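Local coordinates for cytochrome C-type biogenesis protein ccmF (Thermus thermophilus, PDB 6ZMQ) that probably acts as the membrane-bound heme lyase of cytochrome c maturation, carrying heme b within a bundle of transmembrane helices, at residues S35-Y46 with S139-V150; Y204-R214 with A336-V347. All coordinates share one frame; numbering follows the deposited sequence.

Interaction 1 of 2, residues S35-Y46 with S139-V150. With PTY (phosphatidylethanolamine), chain E.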
loop_
_atom_site.group_PDB
_atom_site.type_symbol
_atom_site.label_atom_id
_atom_site.label_comp_id
_atom_site.label_asym_id
_atom_site.label_seq_id
_atom_site.Cartn_x
_atom_site.Cartn_y
_atom_site.Cartn_z
ATOM N N SER A 35 18.275 -17.076 -13.189
ATOM C CA SER A 35 18.411 -16.495 -11.859
ATOM C C SER A 35 19.209 -17.388 -10.907
ATOM O O SER A 35 19.906 -16.875 -10.022
ATOM C CB SER A 35 17.036 -16.155 -11.298
ATOM O OG SER A 35 16.228 -15.563 -12.304
ATOM N N LEU A 36 19.125 -18.720 -11.069
ATOM C CA LEU A 36 19.944 -19.641 -10.280
ATOM C C LEU A 36 21.421 -19.471 -10.576
ATOM O O LEU A 36 22.250 -19.419 -9.657
ATOM C CB LEU A 36 19.550 -21.093 -10.546
ATOM C CG LEU A 36 18.632 -21.899 -9.628
ATOM C CD1 LEU A 36 18.209 -23.200 -10.325
ATOM C CD2 LEU A 36 19.286 -22.164 -8.274
ATOM N N LEU A 37 21.776 -19.395 -11.859
ATOM C CA LEU A 37 23.193 -19.252 -12.153
ATOM C C LEU A 37 23.650 -17.810 -11.919
ATOM O O LEU A 37 24.832 -17.581 -11.650
ATOM C CB LEU A 37 23.470 -19.775 -13.565
ATOM C CG LEU A 37 24.902 -19.849 -14.101
ATOM C CD1 LEU A 37 25.405 -21.275 -13.919
ATOM C CD2 LEU A 37 24.975 -19.511 -15.581
ATOM N N GLY A 38 22.721 -16.840 -11.934
ATOM C CA GLY A 38 23.049 -15.494 -11.485
ATOM C C GLY A 38 23.368 -15.429 -10.005
ATOM O O GLY A 38 24.327 -14.767 -9.600
ATOM N N LEU A 39 22.598 -16.152 -9.185
ATOM C CA LEU A 39 22.899 -16.276 -7.761
ATOM C C LEU A 39 24.213 -17.019 -7.529
ATOM O O LEU A 39 25.000 -16.616 -6.662
ATOM C CB LEU A 39 21.711 -16.957 -7.059
ATOM C CG LEU A 39 21.461 -17.387 -5.600
ATOM C CD1 LEU A 39 22.010 -18.813 -5.371
ATOM C CD2 LEU A 39 21.995 -16.409 -4.542
ATOM N N GLY A 40 24.508 -18.034 -8.348
ATOM C CA GLY A 40 25.769 -18.759 -8.206
ATOM C C GLY A 40 26.998 -17.956 -8.609
ATOM O O GLY A 40 28.018 -17.977 -7.910
ATOM N N LEU A 41 26.924 -17.241 -9.738
ATOM C CA LEU A 41 28.057 -16.434 -10.191
ATOM C C LEU A 41 28.248 -15.202 -9.308
ATOM O O LEU A 41 29.391 -14.814 -9.049
ATOM C CB LEU A 41 27.872 -16.050 -11.668
ATOM C CG LEU A 41 27.934 -17.202 -12.685
ATOM C CD1 LEU A 41 27.834 -16.681 -14.101
ATOM C CD2 LEU A 41 29.202 -18.012 -12.512
ATOM N N ALA A 42 27.156 -14.631 -8.769
ATOM C CA ALA A 42 27.282 -13.520 -7.828
ATOM C C ALA A 42 27.907 -13.966 -6.512
ATOM O O ALA A 42 28.732 -13.239 -5.936
ATOM C CB ALA A 42 25.915 -12.892 -7.579
ATOM N N LEU A 43 27.548 -15.166 -6.039
ATOM C CA LEU A 43 28.133 -15.674 -4.805
ATOM C C LEU A 43 29.610 -16.033 -4.974
ATOM O O LEU A 43 30.414 -15.762 -4.074
ATOM C CB LEU A 43 27.330 -16.871 -4.305
ATOM C CG LEU A 43 26.134 -16.543 -3.398
ATOM C CD1 LEU A 43 25.614 -17.813 -2.723
ATOM C CD2 LEU A 43 26.462 -15.448 -2.355
ATOM N N LEU A 44 29.994 -16.617 -6.121
ATOM C CA LEU A 44 31.419 -16.848 -6.389
ATOM C C LEU A 44 32.184 -15.534 -6.556
ATOM O O LEU A 44 33.360 -15.441 -6.176
ATOM C CB LEU A 44 31.612 -17.721 -7.633
ATOM C CG LEU A 44 31.840 -19.232 -7.494
ATOM C CD1 LEU A 44 30.833 -19.929 -6.565
ATOM C CD2 LEU A 44 31.876 -19.895 -8.867
ATOM N N ALA A 45 31.519 -14.513 -7.108
ATOM C CA ALA A 45 32.117 -13.192 -7.282
ATOM C C ALA A 45 32.387 -12.508 -5.944
ATOM O O ALA A 45 33.354 -11.752 -5.809
ATOM C CB ALA A 45 31.205 -12.327 -8.153
ATOM N N TYR A 46 31.508 -12.707 -4.956
ATOM C CA TYR A 46 31.822 -12.196 -3.620
ATOM C C TYR A 46 32.909 -13.034 -2.951
ATOM O O TYR A 46 33.837 -12.481 -2.348
ATOM C CB TYR A 46 30.579 -12.134 -2.722
ATOM C CG TYR A 46 30.925 -11.663 -1.316
ATOM C CD1 TYR A 46 31.225 -10.327 -1.077
ATOM C CD2 TYR A 46 30.960 -12.549 -0.233
ATOM C CE1 TYR A 46 31.556 -9.878 0.192
ATOM C CE2 TYR A 46 31.298 -12.107 1.048
ATOM C CZ TYR A 46 31.593 -10.765 1.249
ATOM O OH TYR A 46 31.920 -10.289 2.501
ATOM N N SER A 139 28.272 -7.503 -6.453
ATOM C CA SER A 139 28.089 -8.950 -6.431
ATOM C C SER A 139 27.107 -9.370 -5.344
ATOM O O SER A 139 26.281 -10.270 -5.558
ATOM C CB SER A 139 29.431 -9.642 -6.210
ATOM O OG SER A 139 29.758 -9.681 -4.832
ATOM N N LEU A 140 27.139 -8.693 -4.189
ATOM C CA LEU A 140 26.202 -9.125 -3.155
ATOM C C LEU A 140 24.766 -8.631 -3.358
ATOM O O LEU A 140 23.836 -9.366 -2.976
ATOM C CB LEU A 140 26.709 -8.749 -1.766
ATOM C CG LEU A 140 27.296 -9.961 -1.016
ATOM C CD1 LEU A 140 27.383 -9.691 0.441
ATOM C CD2 LEU A 140 26.519 -11.276 -1.233
ATOM N N VAL A 141 24.541 -7.439 -3.954
ATOM C CA VAL A 141 23.160 -7.041 -4.264
ATOM C C VAL A 141 22.582 -7.958 -5.334
ATOM O O VAL A 141 21.404 -8.341 -5.253
ATOM C CB VAL A 141 23.009 -5.549 -4.671
ATOM C CG1 VAL A 141 23.276 -4.620 -3.528
ATOM C CG2 VAL A 141 23.768 -5.129 -5.935
ATOM N N LEU A 142 23.421 -8.406 -6.292
ATOM C CA LEU A 142 22.936 -9.368 -7.273
ATOM C C LEU A 142 22.643 -10.720 -6.641
ATOM O O LEU A 142 21.645 -11.347 -7.005
ATOM C CB LEU A 142 23.916 -9.491 -8.442
ATOM C CG LEU A 142 24.067 -8.252 -9.339
ATOM C CD1 LEU A 142 24.682 -8.614 -10.659
ATOM C CD2 LEU A 142 22.714 -7.590 -9.582
ATOM N N ALA A 143 23.455 -11.137 -5.650
ATOM C CA ALA A 143 23.224 -12.410 -4.959
ATOM C C ALA A 143 21.869 -12.453 -4.248
ATOM O O ALA A 143 21.084 -13.392 -4.448
ATOM C CB ALA A 143 24.348 -12.674 -3.967
ATOM N N VAL A 144 21.537 -11.401 -3.488
ATOM C CA VAL A 144 20.269 -11.435 -2.749
ATOM C C VAL A 144 19.066 -11.191 -3.684
ATOM O O VAL A 144 18.004 -11.819 -3.519
ATOM C CB VAL A 144 20.317 -10.460 -1.553
ATOM C CG1 VAL A 144 20.758 -9.132 -1.995
ATOM C CG2 VAL A 144 18.983 -10.367 -0.789
ATOM N N LEU A 145 19.216 -10.335 -4.714
ATOM C CA LEU A 145 18.093 -10.095 -5.629
ATOM C C LEU A 145 17.818 -11.300 -6.535
ATOM O O LEU A 145 16.649 -11.656 -6.765
ATOM C CB LEU A 145 18.339 -8.821 -6.443
ATOM C CG LEU A 145 18.281 -7.453 -5.748
ATOM C CD1 LEU A 145 18.360 -6.350 -6.783
ATOM C CD2 LEU A 145 16.988 -7.339 -4.957
ATOM N N PHE A 146 18.876 -11.983 -7.000
ATOM C CA PHE A 146 18.708 -13.242 -7.714
ATOM C C PHE A 146 18.171 -14.339 -6.800
ATOM O O PHE A 146 17.488 -15.241 -7.277
ATOM C CB PHE A 146 20.031 -13.703 -8.330
ATOM C CG PHE A 146 20.338 -13.087 -9.678
ATOM C CD1 PHE A 146 19.482 -13.274 -10.740
ATOM C CD2 PHE A 146 21.535 -12.420 -9.913
ATOM C CE1 PHE A 146 19.764 -12.748 -11.987
ATOM C CE2 PHE A 146 21.831 -11.883 -11.154
ATOM C CZ PHE A 146 20.941 -12.057 -12.199
ATOM N N GLY A 147 18.453 -14.265 -5.494
ATOM C CA GLY A 147 17.828 -15.180 -4.545
ATOM C C GLY A 147 16.326 -15.001 -4.428
ATOM O O GLY A 147 15.582 -15.981 -4.325
ATOM N N ILE A 148 15.869 -13.741 -4.401
ATOM C CA ILE A 148 14.428 -13.452 -4.337
ATOM C C ILE A 148 13.732 -13.951 -5.601
ATOM O O ILE A 148 12.653 -14.565 -5.545
ATOM C CB ILE A 148 14.186 -11.945 -4.124
ATOM C CG1 ILE A 148 14.698 -11.486 -2.760
ATOM C CG2 ILE A 148 12.706 -11.597 -4.199
ATOM C CD1 ILE A 148 14.740 -9.974 -2.631
ATOM N N GLN A 149 14.367 -13.713 -6.757
ATOM C CA GLN A 149 13.860 -14.225 -8.032
ATOM C C GLN A 149 13.825 -15.749 -8.055
ATOM O O GLN A 149 12.880 -16.347 -8.587
ATOM C CB GLN A 149 14.731 -13.726 -9.186
ATOM C CG GLN A 149 14.756 -12.233 -9.418
ATOM C CD GLN A 149 15.587 -11.870 -10.635
ATOM O OE1 GLN A 149 15.980 -10.729 -10.803
ATOM N NE2 GLN A 149 15.865 -12.854 -11.480
ATOM N N VAL A 150 14.856 -16.389 -7.486
ATOM C CA VAL A 150 14.913 -17.847 -7.406
ATOM C C VAL A 150 13.810 -18.384 -6.501
ATOM O O VAL A 150 13.194 -19.408 -6.816
ATOM C CB VAL A 150 16.328 -18.299 -6.978
ATOM C CG1 VAL A 150 16.351 -19.651 -6.278
ATOM C CG2 VAL A 150 17.184 -18.395 -8.191
HETATM C C1 PTY E . 6.136 -29.111 1.303
HETATM C C2 PTY E . 1.181 -33.119 4.563
HETATM C C3 PTY E . 1.471 -31.626 4.718
HETATM O O4 PTY E . 5.709 -28.666 0.049
HETATM C C5 PTY E . 4.449 -28.084 2.886
HETATM C C6 PTY E . 5.914 -28.072 2.409
HETATM O O7 PTY E . 6.331 -26.779 2.006
HETATM C C8 PTY E . 7.625 -26.382 2.427
HETATM O O10 PTY E . 8.316 -27.156 2.998
HETATM C C11 PTY E . 8.167 -24.961 2.170
HETATM C C12 PTY E . 9.658 -24.809 2.543
HETATM C C13 PTY E . 10.062 -23.352 2.855
HETATM C C14 PTY E . 11.403 -22.929 2.233
HETATM C C15 PTY E . 11.427 -21.434 1.873
HETATM C C16 PTY E . 12.832 -20.809 1.955
HETATM C C17 PTY E . 13.245 -20.217 0.597
HETATM C C18 PTY E . 14.213 -19.032 0.718
HETATM C C19 PTY E . 14.753 -18.638 -0.664
HETATM C C20 PTY E . 15.967 -17.708 -0.533
HETATM C C21 PTY E . 16.844 -17.769 -1.789
HETATM C C22 PTY E . 18.334 -17.752 -1.422
HETATM C C23 PTY E . 18.822 -16.319 -1.182
HETATM C C24 PTY E . 20.339 -16.298 -0.958
HETATM C C25 PTY E . 20.892 -14.870 -0.934
HETATM C C26 PTY E . 21.531 -14.577 0.425
HETATM C C27 PTY E . 22.773 -13.702 0.261
HETATM C C28 PTY E . 23.071 -13.035 1.601
HETATM C C29 PTY E . 24.541 -12.640 1.700
HETATM C C30 PTY E . 6.397 -29.292 -1.000
HETATM C C31 PTY E . 7.782 -28.785 -1.401
HETATM O O30 PTY E . 5.918 -30.221 -1.562
HETATM C C32 PTY E . 7.721 -27.273 -1.628
HETATM C C33 PTY E . 9.121 -26.672 -1.777
HETATM C C34 PTY E . 9.004 -25.216 -2.240
HETATM C C35 PTY E . 10.392 -24.577 -2.321
HETATM C C36 PTY E . 10.417 -23.456 -3.362
HETATM C C37 PTY E . 11.830 -23.319 -3.931
HETATM C C38 PTY E . 12.373 -21.920 -3.634
HETATM C C39 PTY E . 13.853 -21.815 -4.006
HETATM C C40 PTY E . 14.701 -21.823 -2.733
HETATM C C41 PTY E . 16.139 -21.391 -3.024
HETATM C C42 PTY E . 17.000 -22.617 -3.324
HETATM C C43 PTY E . 18.466 -22.287 -3.057
HETATM C C44 PTY E . 19.169 -22.086 -4.395
HETATM P P1 PTY E . 3.559 -30.506 3.598
HETATM O O11 PTY E . 2.029 -31.124 3.534
HETATM O O12 PTY E . 3.858 -30.067 5.012
HETATM O O13 PTY E . 4.516 -31.612 3.232
HETATM O O14 PTY E . 3.756 -29.257 2.528
HETATM N N1 PTY E . 1.897 -33.856 5.589
#
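Phe146 lays one face of its ring over the backbone of Gly38, with the glycine CA 3.8 Å from the ring centroid and 13° off the normal, a CH-pi contact. CG lies anti to its own carbonyl carbon (chi1 -84°), which turns the ring onto the stretch of helix from Ser35 to Leu39. Gly38, with no side chain, brings its CA under the ring face. Cut back to an alanine, Phe146 would no longer cover the turn at Gly38 and is likely to leave a gap between the two helices. A second CH-pi contact sits at the other end, where Leu140 CD1 lies 4.2 Å from the centroid of the Tyr46 ring, over its face. Between these rings, small residues bring the backbones together: Ala42 CB packs 3.9 Å from Ala143 CB, and Ala45 CB meets Ser139 CB. This is a close, nearly antiparallel pair of transmembrane helices, with axes 8.0 Å apart and N-to-C directions at 150°. The polar contact is slight: Gln149 NE2 gives Ser35 OG a weak, bent hydrogen bond of 2.9 Å, while that hydroxyl is also bonded to Ala31 O and Ser139 OG to Trp136 O. Phosphatidylethanolamine tails line one flank of the pair; Val150 CG1 lies 3.7 Å from lipid C41, Leu140 CD2 meets C29, and Leu39 CD2 meets C24.

Interaction 2 of 2, residues Y204-R214 with A336-V347; sequences YAYAVAAMATR and ATGLGLGLLSRV
Tyr204 reaches across to the other helix with its hydroxyl, giving Ala336 O a hydrogen bond of 2.9 Å with the donor tilted 21° from the carbonyl plane. The same oxygen accepts the helical N-H of Gly340 from the opposite face, so two donors grip it. With CG anti to the backbone N (chi1 166°), the tyrosine ring is carried across to 336-347, where OH meets Ala336 O, and Phe299 stacks on it. The apolar contacts run on from there: Val208 CG1 lies 3.8 Å from both Leu339 CG and Leu343 CD1. Met211 bends at chi3, setting its methyl CE 3.7 Å from Leu343 CB and its sulfur beside Leu344 CB. These are two transmembrane helices running roughly the same way, their axes 9.2 Å apart and inclined at 30°; Gly340, without a side chain, lies close to Tyr204 and Val208. Charged groups gather at the C-terminal ends. Arg346 brings NH1 within 3.4 Å of Ala212 CA, and Met211 O lies over one face of its guanidinium. Arg214 NH2 comes 3.6 Å from Arg346 NH2, a pairing of like charges that would be expected to be unfavourable by itself.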
loop_
_atom_site.group_PDB
_atom_site.type_symbol
_atom_site.label_atom_id
_atom_site.label_comp_id
_atom_site.label_asym_id
_atom_site.label_seq_id
_atom_site.Cartn_x
_atom_site.Cartn_y
_atom_site.Cartn_z
ATOM N N TYR A 204 16.938 -2.924 0.524
ATOM C CA TYR A 204 17.211 -4.054 1.420
ATOM C C TYR A 204 18.425 -4.837 0.965
ATOM O O TYR A 204 19.301 -5.156 1.781
ATOM C CB TYR A 204 16.003 -5.003 1.486
ATOM C CG TYR A 204 16.306 -6.368 2.109
ATOM C CD1 TYR A 204 16.375 -6.510 3.493
ATOM C CD2 TYR A 204 16.497 -7.518 1.318
ATOM C CE1 TYR A 204 16.641 -7.736 4.076
ATOM C CE2 TYR A 204 16.776 -8.749 1.900
ATOM C CZ TYR A 204 16.845 -8.846 3.279
ATOM O OH TYR A 204 17.103 -10.058 3.881
ATOM N N ALA A 205 18.499 -5.089 -0.351
ATOM C CA ALA A 205 19.645 -5.713 -0.998
ATOM C C ALA A 205 20.927 -4.964 -0.697
ATOM O O ALA A 205 21.867 -5.554 -0.141
ATOM C CB ALA A 205 19.398 -5.756 -2.506
ATOM N N TYR A 206 20.893 -3.635 -0.893
ATOM C CA TYR A 206 22.026 -2.759 -0.603
ATOM C C TYR A 206 22.405 -2.825 0.867
ATOM O O TYR A 206 23.595 -2.958 1.193
ATOM C CB TYR A 206 21.691 -1.324 -1.007
ATOM C CG TYR A 206 22.083 -0.918 -2.420
ATOM C CD1 TYR A 206 21.280 -1.240 -3.507
ATOM C CD2 TYR A 206 23.226 -0.168 -2.655
ATOM C CE1 TYR A 206 21.610 -0.851 -4.792
ATOM C CE2 TYR A 206 23.563 0.230 -3.937
ATOM C CZ TYR A 206 22.758 -0.118 -5.000
ATOM O OH TYR A 206 23.096 0.270 -6.275
ATOM N N ALA A 207 21.387 -2.913 1.745
ATOM C CA ALA A 207 21.627 -2.981 3.181
ATOM C C ALA A 207 22.296 -4.284 3.570
ATOM O O ALA A 207 23.299 -4.273 4.295
ATOM C CB ALA A 207 20.327 -2.830 3.935
ATOM N N VAL A 208 21.836 -5.404 2.992
ATOM C CA VAL A 208 22.455 -6.692 3.296
ATOM C C VAL A 208 23.790 -6.785 2.581
ATOM O O VAL A 208 24.711 -7.472 3.050
ATOM C CB VAL A 208 21.435 -7.803 2.963
ATOM C CG1 VAL A 208 22.002 -9.208 3.132
ATOM C CG2 VAL A 208 20.229 -7.662 3.873
ATOM N N ALA A 209 23.966 -5.975 1.541
ATOM C CA ALA A 209 25.282 -5.776 0.980
ATOM C C ALA A 209 26.158 -4.960 1.919
ATOM O O ALA A 209 27.280 -5.382 2.227
ATOM C CB ALA A 209 25.125 -5.100 -0.366
ATOM N N ALA A 210 25.609 -3.853 2.457
ATOM C CA ALA A 210 26.405 -2.854 3.173
ATOM C C ALA A 210 26.977 -3.410 4.468
ATOM O O ALA A 210 28.190 -3.318 4.702
ATOM C CB ALA A 210 25.560 -1.616 3.474
ATOM N N MET A 211 26.145 -4.110 5.247
ATOM C CA MET A 211 26.575 -4.760 6.478
ATOM C C MET A 211 27.528 -5.922 6.244
ATOM O O MET A 211 28.193 -6.356 7.193
ATOM C CB MET A 211 25.367 -5.288 7.258
ATOM C CG MET A 211 24.524 -4.212 7.904
ATOM S SD MET A 211 22.847 -4.741 8.338
ATOM C CE MET A 211 22.422 -5.905 7.033
ATOM N N ALA A 212 27.592 -6.454 5.026
ATOM C CA ALA A 212 28.631 -7.420 4.729
ATOM C C ALA A 212 29.842 -6.792 4.061
ATOM O O ALA A 212 30.928 -7.380 4.106
ATOM C CB ALA A 212 28.079 -8.546 3.860
ATOM N N THR A 213 29.690 -5.620 3.443
ATOM C CA THR A 213 30.815 -5.000 2.753
ATOM C C THR A 213 31.474 -3.960 3.659
ATOM O O THR A 213 32.537 -3.416 3.327
ATOM C CB THR A 213 30.306 -4.428 1.412
ATOM O OG1 THR A 213 29.544 -5.455 0.771
ATOM C CG2 THR A 213 31.427 -4.140 0.423
ATOM N N ARG A 214 30.857 -3.721 4.824
ATOM C CA ARG A 214 31.353 -2.888 5.924
ATOM C C ARG A 214 31.481 -1.418 5.528
ATOM O O ARG A 214 32.269 -0.671 6.115
ATOM C CB ARG A 214 32.662 -3.423 6.524
ATOM C CG ARG A 214 32.509 -4.812 7.123
ATOM C CD ARG A 214 33.531 -5.794 6.577
ATOM N NE ARG A 214 33.152 -7.169 6.885
ATOM C CZ ARG A 214 33.571 -8.232 6.207
ATOM N NH1 ARG A 214 34.416 -8.085 5.196
ATOM N NH2 ARG A 214 33.166 -9.445 6.554
ATOM N N ALA A 336 14.473 -13.760 5.350
ATOM C CA ALA A 336 14.745 -12.344 5.088
ATOM C C ALA A 336 15.028 -11.561 6.373
ATOM O O ALA A 336 16.056 -10.861 6.476
ATOM C CB ALA A 336 13.575 -11.723 4.324
ATOM N N THR A 337 14.104 -11.646 7.351
ATOM C CA THR A 337 14.310 -11.002 8.654
ATOM C C THR A 337 15.548 -11.521 9.381
ATOM O O THR A 337 16.308 -10.720 9.951
ATOM C CB THR A 337 13.077 -11.153 9.563
ATOM O OG1 THR A 337 12.460 -12.432 9.371
ATOM C CG2 THR A 337 12.090 -10.012 9.407
ATOM N N GLY A 338 15.787 -12.843 9.333
ATOM C CA GLY A 338 16.936 -13.412 10.012
ATOM C C GLY A 338 18.249 -12.985 9.392
ATOM O O GLY A 338 19.206 -12.687 10.103
ATOM N N LEU A 339 18.286 -12.886 8.059
ATOM C CA LEU A 339 19.507 -12.493 7.360
ATOM C C LEU A 339 19.870 -11.034 7.620
ATOM O O LEU A 339 21.016 -10.740 8.009
ATOM C CB LEU A 339 19.337 -12.759 5.865
ATOM C CG LEU A 339 20.233 -12.037 4.862
ATOM C CD1 LEU A 339 21.654 -12.561 4.976
ATOM C CD2 LEU A 339 19.703 -12.184 3.438
ATOM N N GLY A 340 18.899 -10.121 7.451
ATOM C CA GLY A 340 19.181 -8.706 7.668
ATOM C C GLY A 340 19.509 -8.367 9.114
ATOM O O GLY A 340 20.487 -7.663 9.400
ATOM N N LEU A 341 18.735 -8.912 10.058
ATOM C CA LEU A 341 19.018 -8.594 11.452
ATOM C C LEU A 341 20.176 -9.410 12.016
ATOM O O LEU A 341 20.793 -8.973 12.987
ATOM C CB LEU A 341 17.738 -8.745 12.279
ATOM C CG LEU A 341 16.579 -7.859 11.783
ATOM C CD1 LEU A 341 15.441 -7.834 12.777
ATOM C CD2 LEU A 341 17.027 -6.413 11.506
ATOM N N GLY A 342 20.549 -10.525 11.380
ATOM C CA GLY A 342 21.783 -11.196 11.758
ATOM C C GLY A 342 23.017 -10.418 11.345
ATOM O O GLY A 342 23.967 -10.274 12.129
ATOM N N LEU A 343 23.020 -9.892 10.111
ATOM C CA LEU A 343 24.160 -9.069 9.714
ATOM C C LEU A 343 24.172 -7.703 10.399
ATOM O O LEU A 343 25.246 -7.102 10.511
ATOM C CB LEU A 343 24.226 -8.895 8.196
ATOM C CG LEU A 343 24.365 -10.117 7.285
ATOM C CD1 LEU A 343 24.562 -9.657 5.854
ATOM C CD2 LEU A 343 25.530 -11.001 7.719
ATOM N N LEU A 344 23.025 -7.208 10.888
ATOM C CA LEU A 344 23.079 -6.032 11.762
ATOM C C LEU A 344 23.543 -6.396 13.171
ATOM O O LEU A 344 24.196 -5.588 13.841
ATOM C CB LEU A 344 21.733 -5.291 11.760
ATOM C CG LEU A 344 21.534 -4.048 12.640
ATOM C CD1 LEU A 344 21.129 -2.850 11.835
ATOM C CD2 LEU A 344 20.456 -4.352 13.644
ATOM N N SER A 345 23.227 -7.609 13.630
ATOM C CA SER A 345 23.718 -8.081 14.919
ATOM C C SER A 345 25.236 -8.221 14.934
ATOM O O SER A 345 25.874 -7.973 15.963
ATOM C CB SER A 345 23.061 -9.414 15.263
ATOM O OG SER A 345 23.960 -10.225 15.995
ATOM N N ARG A 346 25.839 -8.603 13.802
ATOM C CA ARG A 346 27.302 -8.650 13.763
ATOM C C ARG A 346 27.931 -7.269 13.530
ATOM O O ARG A 346 29.161 -7.146 13.492
ATOM C CB ARG A 346 27.794 -9.688 12.752
ATOM C CG ARG A 346 27.582 -9.453 11.276
ATOM C CD ARG A 346 28.581 -10.362 10.550
ATOM N NE ARG A 346 28.605 -10.239 9.096
ATOM C CZ ARG A 346 29.572 -9.653 8.396
ATOM N NH1 ARG A 346 29.571 -9.726 7.073
ATOM N NH2 ARG A 346 30.595 -9.085 9.017
ATOM N N VAL A 347 27.122 -6.230 13.317
ATOM C CA VAL A 347 27.664 -4.868 13.424
ATOM C C VAL A 347 26.749 -3.922 14.203
ATOM O O VAL A 347 27.182 -3.208 15.106
ATOM C CB VAL A 347 27.962 -4.265 12.051
ATOM C CG1 VAL A 347 26.677 -3.904 11.339
ATOM C CG2 VAL A 347 28.834 -3.036 12.224
#

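In the fold
From the N terminus, helix 20-47 comes first, and interaction 1 closes a largely helical loop of 92 residues when 139-150 packs against it. The chain then passes from helix 135-157 to the next helix, 185-213, whose end opens interaction 2; that contact closes after 121 intervening residues, on helix 325-345. The two loops follow in series, neither nested nor crossed. They nevertheless meet in space, their centres 15 Å apart: Leu140 CD1 packs 3.7 Å from Ala212 CB, and Val144 lies against Ala205. Helices 20-47, 135-157, 185-213 and 325-345 are thus joined in sequence, linking the N-terminal helix through the cytochrome c assembly region to the CcmF C-terminal family region.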